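Local coordinates for oxidoreductase (Bordetella pertussis, PDB 3Q2K), which probably uses NAD to oxidise the sugar ring of UDP-N-acetylglucosaminuronic acid, a step toward 2,3-diacetamido-2,3-dideoxy-D-mannuronic acid, at residues Gly285-Arg290 with Ser315-Gly320; Gln159-Ala164 with Val281-Val286; Arg79-Leu84 with Leu88-Ala93; Leu96-Pro101 with Trp107-Val112. One frame throughout, in Å; residues are numbered along the deposited sequence.

Interaction 1. Residues Gly285-Arg290 with Ser315-Gly320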
# COMPACT_ATOMS: atom_id res chain seq x y z
N GLY C 285 13.08 -34.98 16.88
CA GLY C 285 12.10 -36.03 17.07
C GLY C 285 10.88 -35.73 16.24
O GLY C 285 10.84 -34.74 15.51
N VAL C 286 9.86 -36.58 16.33
CA VAL C 286 8.58 -36.27 15.72
C VAL C 286 7.78 -35.18 16.42
O VAL C 286 6.87 -34.58 15.83
CB VAL C 286 7.72 -37.54 15.49
CG1 VAL C 286 8.51 -38.51 14.62
CG2 VAL C 286 7.32 -38.18 16.80
N ALA C 287 8.15 -34.90 17.67
CA ALA C 287 7.38 -34.03 18.56
C ALA C 287 8.21 -33.37 19.66
O ALA C 287 7.89 -33.50 20.83
CB ALA C 287 6.16 -34.73 19.14
N VAL C 288 9.31 -32.72 19.29
CA VAL C 288 10.16 -31.97 20.21
C VAL C 288 10.37 -32.85 21.43
O VAL C 288 10.22 -32.39 22.55
CB VAL C 288 9.66 -30.55 20.59
CG1 VAL C 288 9.90 -29.55 19.44
CG2 VAL C 288 8.19 -30.57 21.01
N ASN C 289 10.75 -34.10 21.19
CA ASN C 289 10.82 -35.08 22.26
C ASN C 289 12.25 -35.60 22.41
O ASN C 289 12.52 -36.45 23.26
CB ASN C 289 9.92 -36.27 21.90
CG ASN C 289 10.16 -36.75 20.49
OD1 ASN C 289 9.69 -36.15 19.52
ND2 ASN C 289 10.94 -37.82 20.36
N ARG C 290 13.16 -35.08 21.60
CA ARG C 290 14.53 -35.55 21.68
C ARG C 290 15.54 -34.46 21.37
O ARG C 290 15.65 -33.98 20.24
CB ARG C 290 14.77 -36.71 20.70
CG ARG C 290 16.26 -36.99 20.61
CD ARG C 290 16.60 -38.15 19.68
NE ARG C 290 16.81 -37.57 18.36
CZ ARG C 290 15.98 -37.80 17.35
NH1 ARG C 290 14.97 -38.64 17.55
NH2 ARG C 290 16.19 -37.23 16.17
N SER C 315 8.70 -41.03 26.41
CA SER C 315 7.83 -42.01 27.06
C SER C 315 6.39 -41.58 27.34
O SER C 315 5.55 -42.41 27.66
CB SER C 315 8.47 -42.54 28.35
OG SER C 315 7.73 -42.16 29.50
N VAL C 316 6.08 -40.29 27.25
CA VAL C 316 4.69 -39.88 27.40
C VAL C 316 4.14 -39.30 26.10
O VAL C 316 3.04 -38.75 26.06
CB VAL C 316 4.47 -38.88 28.54
CG1 VAL C 316 5.03 -39.46 29.84
CG2 VAL C 316 5.07 -37.54 28.15
N TYR C 317 4.94 -39.45 25.05
CA TYR C 317 4.47 -39.17 23.69
C TYR C 317 3.05 -39.70 23.46
O TYR C 317 2.78 -40.89 23.58
CB TYR C 317 5.44 -39.77 22.67
CG TYR C 317 4.98 -39.52 21.26
CD1 TYR C 317 5.47 -38.45 20.52
CD2 TYR C 317 4.01 -40.32 20.67
CE1 TYR C 317 5.02 -38.21 19.23
CE2 TYR C 317 3.55 -40.09 19.39
CZ TYR C 317 4.07 -39.03 18.67
OH TYR C 317 3.61 -38.80 17.39
N GLY C 318 2.13 -38.79 23.13
CA GLY C 318 0.74 -39.19 22.91
C GLY C 318 -0.14 -39.21 24.14
O GLY C 318 -1.36 -39.19 24.01
N PHE C 319 0.47 -39.28 25.32
CA PHE C 319 -0.22 -39.29 26.60
C PHE C 319 0.27 -38.13 27.45
O PHE C 319 0.77 -38.33 28.55
CB PHE C 319 0.04 -40.58 27.39
CG PHE C 319 -0.20 -41.87 26.66
CD1 PHE C 319 -1.47 -42.42 26.56
CD2 PHE C 319 0.86 -42.60 26.14
CE1 PHE C 319 -1.68 -43.62 25.90
CE2 PHE C 319 0.67 -43.81 25.49
CZ PHE C 319 -0.62 -44.34 25.38
N GLY C 320 0.15 -36.90 26.93
CA GLY C 320 0.69 -35.77 27.67
C GLY C 320 -0.23 -35.17 28.71
O GLY C 320 0.18 -34.44 29.62
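Ala287, which meets Tyr317 across this contact, is held by its backbone N, which donates to Asn289 OD1 at 2.7 Å. The bond is bent at the hydrogen (141°), although the donor lies nearly along the C=O axis. It braces the hairpin loop between strands 279-284 and 290-296, closed by a classic beta bulge in which Asn289 and Arg290 both face Gly284. Asparagine suits the spot because its short amide can turn back, chi1 48°, onto a backbone N-H two residues earlier. Gly285 adopts a positive phi, at which a side chain would press on the preceding carbonyl oxygen.

The loop thus presents two small apolar groups to one aromatic ring. Val286 CG2 comes within 3.3 Å of Tyr317 CE1, a tight contact in which the two side chains cross at about a right angle; the same methyl lies 3.8 Å from Tyr317 OH. Ala287 CB approaches the ring at its edge, 3.7 Å from Tyr317 CE1. Tyr317 reaches across with CG anti to its backbone N (chi1 179°), and its side chain also comes to about 4 Å from the bound UDP-sugar, so the loop backs a residue beside the substrate. Behind the loop, Val286 O accepts from Trp182 NE1, and Ala287 and Val288 rest on Tyr212 of helix 210-220.

Tyr317 is the second residue of a type II beta turn that starts at Val316, and Gly318 follows at the third position, where a positive phi is needed. That turn is closed by Phe319 N donating to Val316 O at 2.7 Å.

Interaction 2. Residues Gln159-Ala164 with Val281-Val286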
# COMPACT_ATOMS: atom_id res chain seq x y z
N GLN C 159 11.11 -27.95 28.88
CA GLN C 159 11.45 -27.37 30.18
C GLN C 159 12.93 -27.02 30.33
O GLN C 159 13.29 -25.94 30.79
CB GLN C 159 11.01 -28.27 31.34
CG GLN C 159 9.57 -28.04 31.78
CD GLN C 159 9.26 -26.58 32.06
OE1 GLN C 159 9.96 -25.93 32.83
NE2 GLN C 159 8.23 -26.05 31.41
N LEU C 160 13.82 -27.93 29.94
CA LEU C 160 15.24 -27.60 30.01
C LEU C 160 15.61 -26.43 29.10
O LEU C 160 16.46 -25.60 29.40
CB LEU C 160 16.08 -28.80 29.54
CG LEU C 160 16.27 -30.02 30.44
CD1 LEU C 160 17.02 -31.09 29.65
CD2 LEU C 160 17.10 -29.58 31.63
N VAL C 161 15.02 -26.38 27.91
CA VAL C 161 15.38 -25.26 27.05
C VAL C 161 14.89 -23.98 27.74
O VAL C 161 15.59 -22.96 27.81
CB VAL C 161 14.71 -25.53 25.68
CG1 VAL C 161 14.63 -24.28 24.84
CG2 VAL C 161 15.51 -26.60 24.95
N LYS C 162 13.68 -24.02 28.27
CA LYS C 162 13.03 -22.85 28.86
C LYS C 162 13.92 -22.35 29.99
O LYS C 162 14.21 -21.16 30.12
CB LYS C 162 11.70 -23.31 29.45
CG LYS C 162 10.88 -22.31 30.24
CD LYS C 162 10.30 -21.25 29.32
CE LYS C 162 9.14 -20.54 29.98
NZ LYS C 162 9.22 -19.18 29.41
N LYS C 163 14.40 -23.29 30.80
CA LYS C 163 15.31 -22.93 31.87
C LYS C 163 16.56 -22.24 31.34
O LYS C 163 17.00 -21.22 31.89
CB LYS C 163 15.64 -24.16 32.72
CG LYS C 163 14.72 -24.27 33.92
CD LYS C 163 14.06 -25.64 33.92
CE LYS C 163 13.08 -25.76 35.09
NZ LYS C 163 12.13 -26.89 34.92
N ALA C 164 17.20 -22.76 30.30
CA ALA C 164 18.38 -22.05 29.83
C ALA C 164 18.02 -20.68 29.27
O ALA C 164 18.77 -19.71 29.40
CB ALA C 164 19.12 -22.87 28.81
N VAL C 281 20.79 -24.75 20.52
CA VAL C 281 19.96 -25.86 20.97
C VAL C 281 19.05 -26.31 19.83
O VAL C 281 18.51 -25.50 19.09
CB VAL C 281 19.15 -25.54 22.25
CG1 VAL C 281 17.99 -26.50 22.45
CG2 VAL C 281 20.08 -25.69 23.44
N ARG C 282 18.92 -27.63 19.71
CA ARG C 282 18.00 -28.21 18.75
C ARG C 282 17.23 -29.34 19.42
O ARG C 282 17.78 -30.20 20.11
CB ARG C 282 18.75 -28.66 17.49
CG ARG C 282 17.93 -29.55 16.57
CD ARG C 282 18.52 -29.47 15.18
NE ARG C 282 17.55 -29.99 14.23
CZ ARG C 282 17.44 -29.51 12.99
NH1 ARG C 282 16.54 -30.01 12.15
NH2 ARG C 282 18.23 -28.51 12.64
N VAL C 283 15.92 -29.28 19.26
CA VAL C 283 15.03 -30.26 19.85
C VAL C 283 14.32 -30.86 18.64
O VAL C 283 13.46 -30.22 18.03
CB VAL C 283 14.02 -29.68 20.88
CG1 VAL C 283 13.42 -30.80 21.72
CG2 VAL C 283 14.62 -28.68 21.85
N GLY C 284 14.74 -32.08 18.31
CA GLY C 284 14.10 -32.86 17.26
C GLY C 284 13.16 -33.95 17.72
O GLY C 284 12.56 -33.88 18.79
N GLY C 285 13.08 -34.98 16.88
CA GLY C 285 12.10 -36.03 17.07
C GLY C 285 10.88 -35.73 16.24
O GLY C 285 10.84 -34.74 15.51
N VAL C 286 9.86 -36.58 16.33
CA VAL C 286 8.58 -36.27 15.72
C VAL C 286 7.78 -35.18 16.42
O VAL C 286 6.87 -34.58 15.83
CB VAL C 286 7.72 -37.54 15.49
CG1 VAL C 286 8.51 -38.51 14.62
CG2 VAL C 286 7.32 -38.18 16.80
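Within residues 159-164 and 281-286, Val161 CG2 makes both contacts between helix 156-166 and strand 279-284, a helix-on-sheet contact in the C-terminal alpha/beta domain of this oxidoreductase family. It lies 3.5 Å from Val281 CG1 and 3.8 Å from Val283 CG2. Val161 and Val281 run alongside one another, pointing opposite ways, whereas Val283 is crossed at a slant. The strand valines, two residues apart, both point toward the helix, and Val161 addresses the pair. Its chi1 of 162° sets CG2 anti to the carbonyl carbon, while CG1 stands anti to the backbone N. No hydrogen bond links the two segments; branched, compact valines suit this buried interface, where the contact between these segments is wholly apolar.

Around this core, Val161 also touches Ile274 of strand 269-276 and Leu219 of helix 210-220, Val281 packs on Trp294 and Phe296, and Val283 packs on Ile272. Between the two valines Arg282 points away from the helix, to a salt bridge with Glu269 and another with Glu269 of the second subunit, so one strand serves the domain core and the subunit interface.

On the helix, Lys162 reaches Trp218 by a cation-pi contact. One turn apart, Gln159 and Lys163 are tied by the backbone bond from Lys163 N to Gln159 O, 2.9 Å, and by Lys163 NZ, which meets Gln159 OE1 at 3.2 Å in the carbonyl plane, on a lone pair.

Interaction 3. Residues Arg79-Leu84 with Leu88-Ala93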
# COMPACT_ATOMS: atom_id res chain seq x y z
N ARG C 79 -22.35 -39.52 34.99
CA ARG C 79 -23.72 -39.19 34.66
C ARG C 79 -23.86 -38.62 33.25
O ARG C 79 -23.21 -37.63 32.90
CB ARG C 79 -24.19 -38.19 35.72
CG ARG C 79 -25.56 -37.62 35.40
CD ARG C 79 -26.14 -36.97 36.63
NE ARG C 79 -27.38 -36.26 36.31
CZ ARG C 79 -27.95 -35.42 37.16
NH1 ARG C 79 -27.37 -35.23 38.33
NH2 ARG C 79 -29.08 -34.79 36.86
N PRO C 80 -24.73 -39.18 32.41
CA PRO C 80 -24.71 -38.66 31.05
C PRO C 80 -25.60 -37.45 30.78
O PRO C 80 -26.68 -37.36 31.36
CB PRO C 80 -25.25 -39.83 30.23
CG PRO C 80 -26.20 -40.52 31.17
CD PRO C 80 -25.76 -40.22 32.59
N PHE C 81 -25.18 -36.55 29.90
CA PHE C 81 -26.05 -35.46 29.50
C PHE C 81 -25.92 -35.25 28.01
O PHE C 81 -24.82 -35.36 27.47
CB PHE C 81 -25.58 -34.17 30.15
CG PHE C 81 -25.90 -34.09 31.61
CD1 PHE C 81 -27.16 -33.69 32.02
CD2 PHE C 81 -24.94 -34.42 32.56
CE1 PHE C 81 -27.46 -33.57 33.36
CE2 PHE C 81 -25.25 -34.36 33.90
CZ PHE C 81 -26.50 -33.92 34.30
N SER C 82 -27.03 -34.91 27.35
CA SER C 82 -26.95 -34.88 25.91
C SER C 82 -26.88 -33.44 25.45
O SER C 82 -26.69 -33.20 24.26
CB SER C 82 -28.11 -35.63 25.27
OG SER C 82 -29.33 -34.95 25.53
N SER C 83 -26.99 -32.47 26.35
CA SER C 83 -26.64 -31.11 25.92
C SER C 83 -25.90 -30.36 27.01
O SER C 83 -25.99 -30.71 28.19
CB SER C 83 -27.86 -30.30 25.50
OG SER C 83 -28.24 -29.50 26.60
N LEU C 84 -25.19 -29.30 26.64
CA LEU C 84 -24.42 -28.63 27.68
C LEU C 84 -25.39 -27.87 28.58
O LEU C 84 -25.13 -27.80 29.77
CB LEU C 84 -23.34 -27.71 27.11
CG LEU C 84 -22.61 -26.82 28.12
CD1 LEU C 84 -21.80 -27.72 29.04
CD2 LEU C 84 -21.63 -25.91 27.41
N LEU C 88 -25.37 -28.29 32.68
CA LEU C 88 -25.08 -27.15 33.54
C LEU C 88 -26.31 -26.89 34.41
O LEU C 88 -26.17 -26.47 35.56
CB LEU C 88 -24.79 -25.91 32.70
CG LEU C 88 -23.44 -25.91 31.99
CD1 LEU C 88 -23.43 -24.79 30.98
CD2 LEU C 88 -22.24 -25.72 32.91
N ALA C 89 -27.51 -27.10 33.88
CA ALA C 89 -28.69 -26.97 34.74
C ALA C 89 -28.71 -28.03 35.83
O ALA C 89 -28.91 -27.73 37.00
CB ALA C 89 -29.97 -26.98 33.93
N GLN C 90 -28.44 -29.28 35.50
CA GLN C 90 -28.63 -30.32 36.50
C GLN C 90 -27.33 -30.79 37.13
O GLN C 90 -27.34 -31.40 38.19
CB GLN C 90 -29.43 -31.44 35.83
CG GLN C 90 -30.76 -30.87 35.35
CD GLN C 90 -31.59 -31.80 34.49
OE1 GLN C 90 -31.25 -32.07 33.34
NE2 GLN C 90 -32.71 -32.25 35.04
N GLY C 91 -26.19 -30.50 36.50
CA GLY C 91 -24.94 -31.02 37.03
C GLY C 91 -24.32 -30.16 38.11
O GLY C 91 -24.72 -29.01 38.29
N ASN C 92 -23.35 -30.69 38.85
CA ASN C 92 -22.60 -29.88 39.80
C ASN C 92 -21.07 -29.85 39.62
O ASN C 92 -20.35 -29.62 40.59
CB ASN C 92 -22.91 -30.36 41.22
CG ASN C 92 -22.17 -31.64 41.57
OD1 ASN C 92 -21.49 -31.71 42.60
ND2 ASN C 92 -22.25 -32.64 40.71
N ALA C 93 -20.55 -30.10 38.42
CA ALA C 93 -19.10 -30.17 38.23
C ALA C 93 -18.45 -28.83 38.57
O ALA C 93 -19.08 -27.79 38.41
CB ALA C 93 -18.73 -30.61 36.82
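Leu88 meets Leu84 one helical turn earlier: its N donates to Leu84 O at 3.0 Å, the usual bond of one helical turn. Its side chain crosses that of Leu84 at a slant, Leu88 CD1 lying 3.6 Å from Leu84 CG and Leu88 CG 3.8 Å from Leu84 CD1. The two leucines, both branched and apolar, suited to a buried face, form a ridge turned to helix 105-114, where Leu84 touches Gln108 and Leu88 touches Val112.

Gln90 touches with CB. This carbon packs 3.5 Å from Arg79 NH2 and 3.8 Å from Phe81 CE1, so strand 79-81 is joined to the end of helix 84-90. In this Rossmann fold that strand is the outermost of the parallel sheet on its side, and Ser83 begins the helix as N-cap, its OG bonded to Asp86 N. The extended Arg79 chain crosses Gln90 at about a right angle, bringing its NH1 to 3.8 Å from Gln90 O; a positive charge there probably suits the carboxyl end of the helix.

Gly91 leaves the helix, and its backbone N comes to 4.1 Å from Phe81 CZ.

Interaction 4. Residues Leu96-Pro101 with Trp107-Val112. With NAI (1,4-dihydronicotinamide adenine dinucleotide), chain U.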
# COMPACT_ATOMS: atom_id res chain seq x y z
N LEU C 96 -15.57 -27.53 33.85
CA LEU C 96 -15.88 -28.28 32.64
C LEU C 96 -14.74 -28.33 31.63
O LEU C 96 -14.09 -27.34 31.32
CB LEU C 96 -17.15 -27.70 32.04
CG LEU C 96 -18.20 -28.20 33.02
CD1 LEU C 96 -19.35 -27.22 33.10
CD2 LEU C 96 -18.67 -29.54 32.48
N VAL C 97 -14.51 -29.53 31.12
CA VAL C 97 -13.44 -29.73 30.16
C VAL C 97 -14.03 -29.68 28.76
O VAL C 97 -15.01 -30.37 28.47
CB VAL C 97 -12.74 -31.08 30.36
CG1 VAL C 97 -11.83 -31.31 29.17
CG2 VAL C 97 -11.95 -31.09 31.66
N LEU C 98 -13.44 -28.86 27.89
CA LEU C 98 -14.03 -28.64 26.57
C LEU C 98 -13.24 -29.38 25.50
O LEU C 98 -12.08 -29.06 25.21
CB LEU C 98 -14.25 -27.15 26.29
CG LEU C 98 -14.94 -26.30 27.35
CD1 LEU C 98 -14.94 -24.79 27.03
CD2 LEU C 98 -16.37 -26.79 27.51
N ALA C 99 -13.86 -30.43 24.98
CA ALA C 99 -13.15 -31.44 24.18
C ALA C 99 -13.90 -31.52 22.86
O ALA C 99 -13.88 -32.54 22.18
CB ALA C 99 -13.13 -32.78 24.87
N THR C 100 -14.61 -30.44 22.56
CA THR C 100 -15.41 -30.34 21.35
C THR C 100 -14.61 -29.77 20.18
O THR C 100 -13.43 -29.42 20.32
CB THR C 100 -16.62 -29.44 21.64
OG1 THR C 100 -16.17 -28.29 22.38
CG2 THR C 100 -17.65 -30.23 22.45
N PRO C 101 -15.25 -29.72 19.00
CA PRO C 101 -14.66 -29.03 17.86
C PRO C 101 -14.22 -27.65 18.35
O PRO C 101 -14.93 -27.03 19.15
CB PRO C 101 -15.82 -28.99 16.86
CG PRO C 101 -16.74 -30.13 17.23
CD PRO C 101 -16.63 -30.17 18.73
N TRP C 107 -17.84 -20.37 22.82
CA TRP C 107 -19.24 -20.23 23.16
C TRP C 107 -19.55 -21.16 24.33
O TRP C 107 -20.24 -20.76 25.26
CB TRP C 107 -20.10 -20.51 21.93
CG TRP C 107 -19.69 -19.61 20.80
CD1 TRP C 107 -19.00 -19.95 19.68
CD2 TRP C 107 -19.90 -18.19 20.73
NE1 TRP C 107 -18.80 -18.83 18.90
CE2 TRP C 107 -19.34 -17.74 19.52
CE3 TRP C 107 -20.54 -17.26 21.56
CZ2 TRP C 107 -19.42 -16.40 19.12
CZ3 TRP C 107 -20.61 -15.93 21.17
CH2 TRP C 107 -20.05 -15.52 19.96
N GLN C 108 -19.00 -22.36 24.32
CA GLN C 108 -19.19 -23.24 25.46
C GLN C 108 -18.53 -22.60 26.69
O GLN C 108 -19.10 -22.62 27.78
CB GLN C 108 -18.68 -24.65 25.15
CG GLN C 108 -19.61 -25.32 24.17
CD GLN C 108 -19.19 -26.72 23.81
OE1 GLN C 108 -20.01 -27.54 23.41
NE2 GLN C 108 -17.90 -27.00 23.91
N ALA C 109 -17.35 -22.01 26.52
CA ALA C 109 -16.69 -21.50 27.72
C ALA C 109 -17.50 -20.35 28.30
O ALA C 109 -17.49 -20.16 29.52
CB ALA C 109 -15.28 -21.05 27.46
N ILE C 110 -18.16 -19.57 27.47
CA ILE C 110 -18.92 -18.41 27.95
C ILE C 110 -20.16 -18.89 28.72
O ILE C 110 -20.40 -18.45 29.84
CB ILE C 110 -19.24 -17.47 26.77
CG1 ILE C 110 -17.96 -16.84 26.19
CG2 ILE C 110 -20.32 -16.44 27.08
CD1 ILE C 110 -18.35 -15.75 25.22
N GLU C 111 -20.92 -19.85 28.20
CA GLU C 111 -22.03 -20.42 28.97
C GLU C 111 -21.61 -21.16 30.25
O GLU C 111 -22.22 -21.05 31.31
CB GLU C 111 -22.81 -21.35 28.04
CG GLU C 111 -24.01 -22.08 28.64
CD GLU C 111 -24.63 -23.05 27.65
OE1 GLU C 111 -25.72 -23.63 27.87
OE2 GLU C 111 -24.03 -23.26 26.58
N VAL C 112 -20.49 -21.88 30.19
CA VAL C 112 -20.00 -22.49 31.41
C VAL C 112 -19.73 -21.37 32.40
O VAL C 112 -20.10 -21.42 33.56
CB VAL C 112 -18.71 -23.31 31.22
CG1 VAL C 112 -18.04 -23.60 32.56
CG2 VAL C 112 -19.03 -24.62 30.52
PA NAI U . -13.83 -35.25 17.72
O1A NAI U . -14.70 -35.23 16.53
O2A NAI U . -13.24 -36.74 17.85
O5B NAI U . -14.58 -35.25 19.15
C5B NAI U . -15.79 -34.52 18.98
C4B NAI U . -16.85 -34.76 20.05
O4B NAI U . -17.51 -33.52 20.36
C3B NAI U . -17.79 -35.68 19.24
O3B NAI U . -18.10 -36.80 20.07
C2B NAI U . -18.94 -34.68 18.92
O2B NAI U . -20.23 -35.31 18.86
C1B NAI U . -18.90 -33.87 20.24
N9A NAI U . -19.70 -32.67 20.04
C8A NAI U . -19.94 -31.99 18.89
N7A NAI U . -20.70 -30.97 19.18
C5A NAI U . -21.00 -30.92 20.50
C6A NAI U . -21.74 -30.07 21.35
N6A NAI U . -22.38 -28.94 20.88
N1A NAI U . -21.77 -30.38 22.64
C2A NAI U . -21.13 -31.43 23.13
N3A NAI U . -20.43 -32.24 22.37
C4A NAI U . -20.33 -32.01 21.07
O3 NAI U . -12.46 -34.45 17.46
PN NAI U . -11.43 -34.37 18.69
O1N NAI U . -10.14 -34.86 18.02
O2N NAI U . -11.58 -35.24 19.95
O5D NAI U . -11.21 -32.78 18.95
C5D NAI U . -10.79 -32.63 20.30
C4D NAI U . -10.71 -31.14 20.66
O4D NAI U . -9.48 -31.21 21.41
C3D NAI U . -10.42 -30.23 19.46
O3D NAI U . -10.24 -28.86 19.81
C2D NAI U . -9.01 -30.73 19.09
O2D NAI U . -8.31 -29.62 18.52
C1D NAI U . -8.41 -30.86 20.51
N1N NAI U . -7.40 -31.90 20.62
C2N NAI U . -6.33 -31.63 21.35
C3N NAI U . -5.35 -32.61 21.47
C7N NAI U . -4.15 -32.32 22.27
O7N NAI U . -3.13 -32.96 22.06
N7N NAI U . -4.21 -31.33 23.18
C4N NAI U . -5.50 -33.83 20.81
C5N NAI U . -6.64 -34.03 20.05
C6N NAI U . -7.60 -33.03 19.98
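The beta-alpha-beta unit of strand 95-98, helix 105-114 and strand 118-121 in the NAD-binding Rossmann fold is joined here, and the loop after its first strand lines the dinucleotide site. Strand 96-98 and helix 107-112 run nearly antiparallel, 171° between their directions, with axes 9.6 Å apart at closest approach. Leucines from the strand and small or branched residues from the helix fill this layer. Leu96 CD1 sits 3.7 Å from Val112 CG2. Leu98 forks: CD1 reaches Ala109 CB at 3.8 Å, where alanine allows a close approach, and CD2 runs alongside the Gln108 chain, 3.9 Å from its CB.

Past the strand the contact turns polar. Gln108, its chain extended beyond CG, meets Thr100 from the opposite direction, and its NE2 donates to Thr100 OG1 at 2.6 Å; the bond is weak, bent to 126° at the hydrogen. Thr100 places OG1 in the crowded position between its backbone N and carbonyl carbon (chi1 44°), which leaves CG2 to touch the adenine, 3.4 Å from N3A of NAI. Threonine thus serves both the glutamine and the cofactor. Its carbonyl O accepts from His105 NE2, and the cofactor is further bound by Asp63, Ser102 and other pocket residues.

As modelled, Gln108 OE1 faces N1A of the adenine at 3.4 Å, and both are acceptors, so no hydrogen bond is expected. The amide's two ends are hard to tell apart by X-ray, and the opposite rotation would turn an N-H to N1A; the contact alone cannot settle which holds.

Along the chain, interaction 3 comes first, then interaction 4, interaction 2 and interaction 1. The first two belong to the NAD-binding Rossmann domain: their centres are 12 Å apart, helix 84-90 leads on to strand 95-98, and they touch where Leu88 CD2 packs 3.3 Å from Leu96 CD1. Interactions 1 and 2 lie in the C-terminal alpha/beta domain, their centres also 12 Å apart, sharing Gly285 and Val286 as strand 279-284 runs into its hairpin loop. The pairs stand well apart, interaction 2 being about 41 Å from interaction 3 between centres. One pair lies in the cofactor-binding domain, with interaction 4 lining the NAD site, while in the other interaction 1 comes close to the UDP-sugar.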